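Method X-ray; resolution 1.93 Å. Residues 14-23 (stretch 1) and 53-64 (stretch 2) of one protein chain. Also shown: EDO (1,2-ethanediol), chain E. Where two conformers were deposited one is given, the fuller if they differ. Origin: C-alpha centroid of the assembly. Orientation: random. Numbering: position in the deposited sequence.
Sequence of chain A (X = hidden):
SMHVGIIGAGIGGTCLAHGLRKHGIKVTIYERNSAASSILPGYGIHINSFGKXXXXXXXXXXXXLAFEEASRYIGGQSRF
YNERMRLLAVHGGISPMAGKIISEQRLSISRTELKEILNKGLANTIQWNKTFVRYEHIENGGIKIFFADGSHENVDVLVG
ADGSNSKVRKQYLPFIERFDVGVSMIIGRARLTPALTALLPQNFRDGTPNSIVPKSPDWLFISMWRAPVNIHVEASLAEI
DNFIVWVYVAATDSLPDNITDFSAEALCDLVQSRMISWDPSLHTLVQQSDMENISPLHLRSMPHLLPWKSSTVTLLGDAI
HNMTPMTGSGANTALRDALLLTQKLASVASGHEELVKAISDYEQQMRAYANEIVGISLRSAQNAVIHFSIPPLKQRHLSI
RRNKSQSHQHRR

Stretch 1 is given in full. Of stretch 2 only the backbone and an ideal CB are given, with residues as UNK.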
# COMPACT_ATOMS: atom_id res chain seq x y z
N THR A 14 -11.76 -4.74 -0.66
CA THR A 14 -12.96 -3.95 -0.41
C THR A 14 -13.38 -3.19 -1.65
O THR A 14 -14.57 -3.17 -1.99
CB THR A 14 -12.77 -3.00 0.80
OG1 THR A 14 -11.66 -2.14 0.59
CG2 THR A 14 -12.58 -3.76 2.07
N CYS A 15 -12.43 -2.57 -2.35
CA CYS A 15 -12.76 -1.86 -3.57
C CYS A 15 -13.41 -2.83 -4.56
O CYS A 15 -14.44 -2.51 -5.16
CB CYS A 15 -11.56 -1.18 -4.22
SG CYS A 15 -11.99 -0.01 -5.54
N LEU A 16 -12.80 -4.01 -4.72
CA LEU A 16 -13.35 -5.03 -5.60
C LEU A 16 -14.78 -5.40 -5.23
O LEU A 16 -15.63 -5.51 -6.09
CB LEU A 16 -12.48 -6.30 -5.60
CG LEU A 16 -12.96 -7.45 -6.50
CD1 LEU A 16 -13.03 -7.06 -7.96
CD2 LEU A 16 -12.04 -8.67 -6.32
N ALA A 17 -15.05 -5.62 -3.95
CA ALA A 17 -16.37 -6.05 -3.53
C ALA A 17 -17.42 -4.98 -3.84
O ALA A 17 -18.49 -5.30 -4.33
CB ALA A 17 -16.40 -6.47 -2.07
N HIS A 18 -17.08 -3.71 -3.63
CA HIS A 18 -17.95 -2.62 -4.05
C HIS A 18 -18.26 -2.65 -5.53
O HIS A 18 -19.43 -2.50 -5.95
CB HIS A 18 -17.34 -1.26 -3.70
CG HIS A 18 -17.47 -0.91 -2.26
ND1 HIS A 18 -18.69 -0.75 -1.65
CD2 HIS A 18 -16.54 -0.69 -1.31
CE1 HIS A 18 -18.50 -0.46 -0.38
NE2 HIS A 18 -17.21 -0.41 -0.15
N GLY A 19 -17.22 -2.86 -6.33
CA GLY A 19 -17.39 -2.88 -7.76
C GLY A 19 -18.27 -4.02 -8.23
O GLY A 19 -19.15 -3.83 -9.08
N LEU A 20 -18.04 -5.21 -7.69
CA LEU A 20 -18.84 -6.38 -8.06
C LEU A 20 -20.31 -6.20 -7.66
O LEU A 20 -21.21 -6.51 -8.46
CB LEU A 20 -18.27 -7.66 -7.45
CG LEU A 20 -16.84 -7.99 -7.91
CD1 LEU A 20 -16.30 -9.18 -7.14
CD2 LEU A 20 -16.78 -8.26 -9.40
N ARG A 21 -20.55 -5.68 -6.46
CA ARG A 21 -21.93 -5.37 -6.05
C ARG A 21 -22.60 -4.40 -7.00
O ARG A 21 -23.78 -4.58 -7.39
CB ARG A 21 -21.96 -4.85 -4.61
CG ARG A 21 -21.67 -5.92 -3.59
CD ARG A 21 -21.14 -5.37 -2.27
NE ARG A 21 -21.98 -4.34 -1.66
CZ ARG A 21 -23.09 -4.55 -0.94
NH1 ARG A 21 -23.55 -5.78 -0.74
NH2 ARG A 21 -23.75 -3.51 -0.44
N LYS A 22 -21.85 -3.38 -7.44
CA LYS A 22 -22.39 -2.43 -8.41
C LYS A 22 -22.88 -3.11 -9.68
O LYS A 22 -23.88 -2.66 -10.27
CB LYS A 22 -21.37 -1.34 -8.76
CG LYS A 22 -21.97 -0.21 -9.55
CD LYS A 22 -20.93 0.85 -9.87
CE LYS A 22 -21.57 1.96 -10.68
NZ LYS A 22 -20.63 3.10 -10.82
N HIS A 23 -22.21 -4.19 -10.09
CA HIS A 23 -22.57 -4.87 -11.33
C HIS A 23 -23.48 -6.08 -11.08
O HIS A 23 -23.74 -6.84 -11.99
CB HIS A 23 -21.31 -5.24 -12.12
CG HIS A 23 -20.58 -4.04 -12.62
ND1 HIS A 23 -19.81 -3.24 -11.80
CD2 HIS A 23 -20.53 -3.47 -13.85
CE1 HIS A 23 -19.30 -2.24 -12.51
NE2 HIS A 23 -19.73 -2.36 -13.75
N UNK A 53 -9.78 7.15 -9.90
CA UNK A 53 -10.77 6.62 -10.84
C UNK A 53 -11.39 5.31 -10.32
O UNK A 53 -12.63 5.10 -10.40
CB UNK A 53 -10.12 6.39 -12.21
N UNK A 54 -10.55 4.44 -9.78
CA UNK A 54 -11.04 3.17 -9.22
C UNK A 54 -12.06 3.42 -8.12
O UNK A 54 -13.14 2.84 -8.10
CB UNK A 54 -9.88 2.34 -8.67
N UNK A 55 -11.74 4.34 -7.22
CA UNK A 55 -12.65 4.65 -6.13
C UNK A 55 -13.94 5.26 -6.64
O UNK A 55 -15.03 4.94 -6.16
CB UNK A 55 -11.98 5.60 -5.13
N UNK A 56 -13.84 6.18 -7.59
CA UNK A 56 -15.04 6.90 -8.04
C UNK A 56 -15.96 5.95 -8.81
O UNK A 56 -17.18 6.06 -8.70
CB UNK A 56 -14.66 8.10 -8.91
N UNK A 57 -15.37 5.04 -9.58
CA UNK A 57 -16.14 4.08 -10.40
C UNK A 57 -16.66 2.86 -9.61
O UNK A 57 -17.62 2.22 -10.03
CB UNK A 57 -15.27 3.59 -11.56
N UNK A 58 -16.05 2.53 -8.48
CA UNK A 58 -16.50 1.36 -7.72
C UNK A 58 -17.37 1.67 -6.51
O UNK A 58 -18.26 0.88 -6.17
CB UNK A 58 -15.28 0.57 -7.25
N UNK A 59 -17.06 2.77 -5.83
CA UNK A 59 -17.68 3.08 -4.55
C UNK A 59 -19.11 3.61 -4.75
O UNK A 59 -19.35 4.37 -5.70
CB UNK A 59 -16.83 4.10 -3.79
N UNK A 60 -20.04 3.24 -3.85
CA UNK A 60 -21.32 3.95 -3.82
C UNK A 60 -21.09 5.43 -3.63
O UNK A 60 -20.08 5.83 -3.06
CB UNK A 60 -22.22 3.41 -2.71
N UNK A 61 -22.02 6.25 -4.12
CA UNK A 61 -21.84 7.68 -4.07
C UNK A 61 -21.61 8.18 -2.64
O UNK A 61 -20.82 9.09 -2.45
CB UNK A 61 -23.06 8.38 -4.68
N UNK A 62 -22.26 7.59 -1.65
CA UNK A 62 -22.08 8.12 -0.29
C UNK A 62 -20.64 7.90 0.21
O UNK A 62 -20.04 8.77 0.86
CB UNK A 62 -23.07 7.46 0.67
N UNK A 63 -20.06 6.75 -0.14
CA UNK A 63 -18.64 6.48 0.19
C UNK A 63 -17.71 7.44 -0.57
O UNK A 63 -16.76 7.98 0.02
CB UNK A 63 -18.28 5.03 -0.15
N UNK A 64 -18.00 7.66 -1.84
CA UNK A 64 -17.17 8.56 -2.65
C UNK A 64 -17.19 9.98 -2.05
O UNK A 64 -16.14 10.60 -1.86
CB UNK A 64 -17.66 8.58 -4.10
C1 EDO E . -21.95 -1.44 -3.07
O1 EDO E . -21.06 -1.70 -2.03
C2 EDO E . -21.20 -0.79 -4.21
O2 EDO E . -21.58 -1.39 -5.38

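Stretch 1 is helical from 14 to 22, and the helix of stretch 2, 53 to 58, crosses it at 37° with the axes 9.3 Å apart at closest approach.

Position 53 is out of reach of stretch 1, so almost any helix-compatible residue would do. It is Gln53, whose NE2 makes a weak hydrogen bond to OE2 of the residue at 57.

At 54 the CA-to-CB bond points sideways, and the ideal CB lies 4.4 Å from Cys15 SG. A small apolar residue would suit. Ala54 is found, its CB 4.5 Å from Cys15 SG.

At 55 CB points sideways with no atom of stretch 1 within 5.5 Å, but a long apolar chain could reach back. Leu55 does, its end coming nearer. At 56 CB points away, so polar residues are as likely as others; Gln56 is found.

At 57 the CA-to-CB bond points sideways, its ideal CB 5.4 Å from Lys22 NZ. An acidic or polar side chain would be plausible, but the backbone already offers an acceptor. The residue is Glu57, and its carbonyl does the work: Lys22 NZ donates to Glu57 O at 3.2 Å. Water 2 reinforces the link, accepting from Lys22 NZ at 2.7 Å and donating to Glu57 O at 3.1 Å.

Position 58 is the tightest. Its CA is 4.3 Å from Gly19 CA, and its ideal CB is 3.8 Å from Cys15 SG and 4.0 Å from Gly19 N. Ala, Ser or Cys would suit such a close approach. Cys58 has chi1 m; its CB packs 3.8 Å from Cys15 SG. An ideal CB on Gly19 would sit only 3.1 Å from Cys58 SG, so the bare glycine makes room for the sulfur.

At 59 phi/psi of -76/143 leave the helix, and CB points away, yet the His18 ring is near enough for a long apolar chain to return to it. Leu59 does so: its CD2 lies over one ring face, 4.0 Å from the His18 ring centroid, a CH-pi contact.

Position 60, with phi -56 and psi 153, occupies the N-cap of the next helix. Ser, Thr, Asp or Pro could fit. Pro60, whose phi suits its ring, places CD 3.4 Å from His18 ND1 and CG 3.5 Å from C2 of the ethanediol.

Stretch 1 sets no limit at 61 or 62; small or polar helix residues would fit, and Ala61 and Glu62 are found.

Position 63 points toward stretch 1, where a medium polar or apolar chain could approach the imidazole. Asn63 brings ND2 to 3.9 Å from His18 CE1.

Position 64 is again remote, so stretch 1 does not choose the residue; it is Trp64.

Stretch 2 (53-64) QALQECLPAENW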
# COMPACT_ATOMS: atom_id res chain seq x y z
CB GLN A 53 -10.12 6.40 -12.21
CG GLN A 53 -11.12 5.98 -13.28
CD GLN A 53 -10.45 5.52 -14.56
OE1 GLN A 53 -9.35 4.93 -14.55
NE2 GLN A 53 -11.13 5.73 -15.67
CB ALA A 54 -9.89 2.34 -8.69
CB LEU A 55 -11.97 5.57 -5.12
CG LEU A 55 -10.83 4.90 -4.35
CD1 LEU A 55 -9.96 5.97 -3.68
CD2 LEU A 55 -11.31 3.93 -3.28
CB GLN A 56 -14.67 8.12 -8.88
CG GLN A 56 -15.83 9.05 -9.18
CD GLN A 56 -15.38 10.34 -9.82
OE1 GLN A 56 -14.23 10.47 -10.26
NE2 GLN A 56 -16.27 11.33 -9.85
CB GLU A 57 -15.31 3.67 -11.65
CG GLU A 57 -14.99 4.88 -12.54
CD GLU A 57 -14.55 4.56 -13.96
OE1 GLU A 57 -14.37 3.37 -14.32
OE2 GLU A 57 -14.37 5.53 -14.74
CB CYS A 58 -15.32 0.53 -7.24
SG CYS A 58 -14.45 -0.29 -8.59
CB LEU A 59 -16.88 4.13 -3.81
CG LEU A 59 -15.56 3.80 -3.09
CD1 LEU A 59 -14.99 5.07 -2.45
CD2 LEU A 59 -15.71 2.74 -2.04
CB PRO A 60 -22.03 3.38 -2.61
CG PRO A 60 -21.35 2.10 -2.31
CD PRO A 60 -19.93 2.27 -2.75
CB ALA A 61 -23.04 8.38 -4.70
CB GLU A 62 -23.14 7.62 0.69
CG GLU A 62 -23.09 6.15 1.07
CD GLU A 62 -24.06 5.81 2.21
OE1 GLU A 62 -24.27 6.65 3.13
OE2 GLU A 62 -24.60 4.68 2.19
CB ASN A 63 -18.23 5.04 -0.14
CG ASN A 63 -19.10 4.00 0.53
OD1 ASN A 63 -20.32 4.04 0.40
ND2 ASN A 63 -18.49 3.06 1.22
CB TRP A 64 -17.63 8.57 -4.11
CG TRP A 64 -16.97 9.62 -4.91
CD1 TRP A 64 -17.55 10.73 -5.44
CD2 TRP A 64 -15.59 9.70 -5.23
NE1 TRP A 64 -16.62 11.49 -6.09
CE2 TRP A 64 -15.40 10.89 -5.96
CE3 TRP A 64 -14.50 8.88 -4.98
CZ2 TRP A 64 -14.17 11.25 -6.45
CZ3 TRP A 64 -13.28 9.26 -5.45
CH2 TRP A 64 -13.12 10.43 -6.18
O HOH W 1 -19.74 4.17 -8.48
O HOH W 2 -19.00 2.17 -12.78
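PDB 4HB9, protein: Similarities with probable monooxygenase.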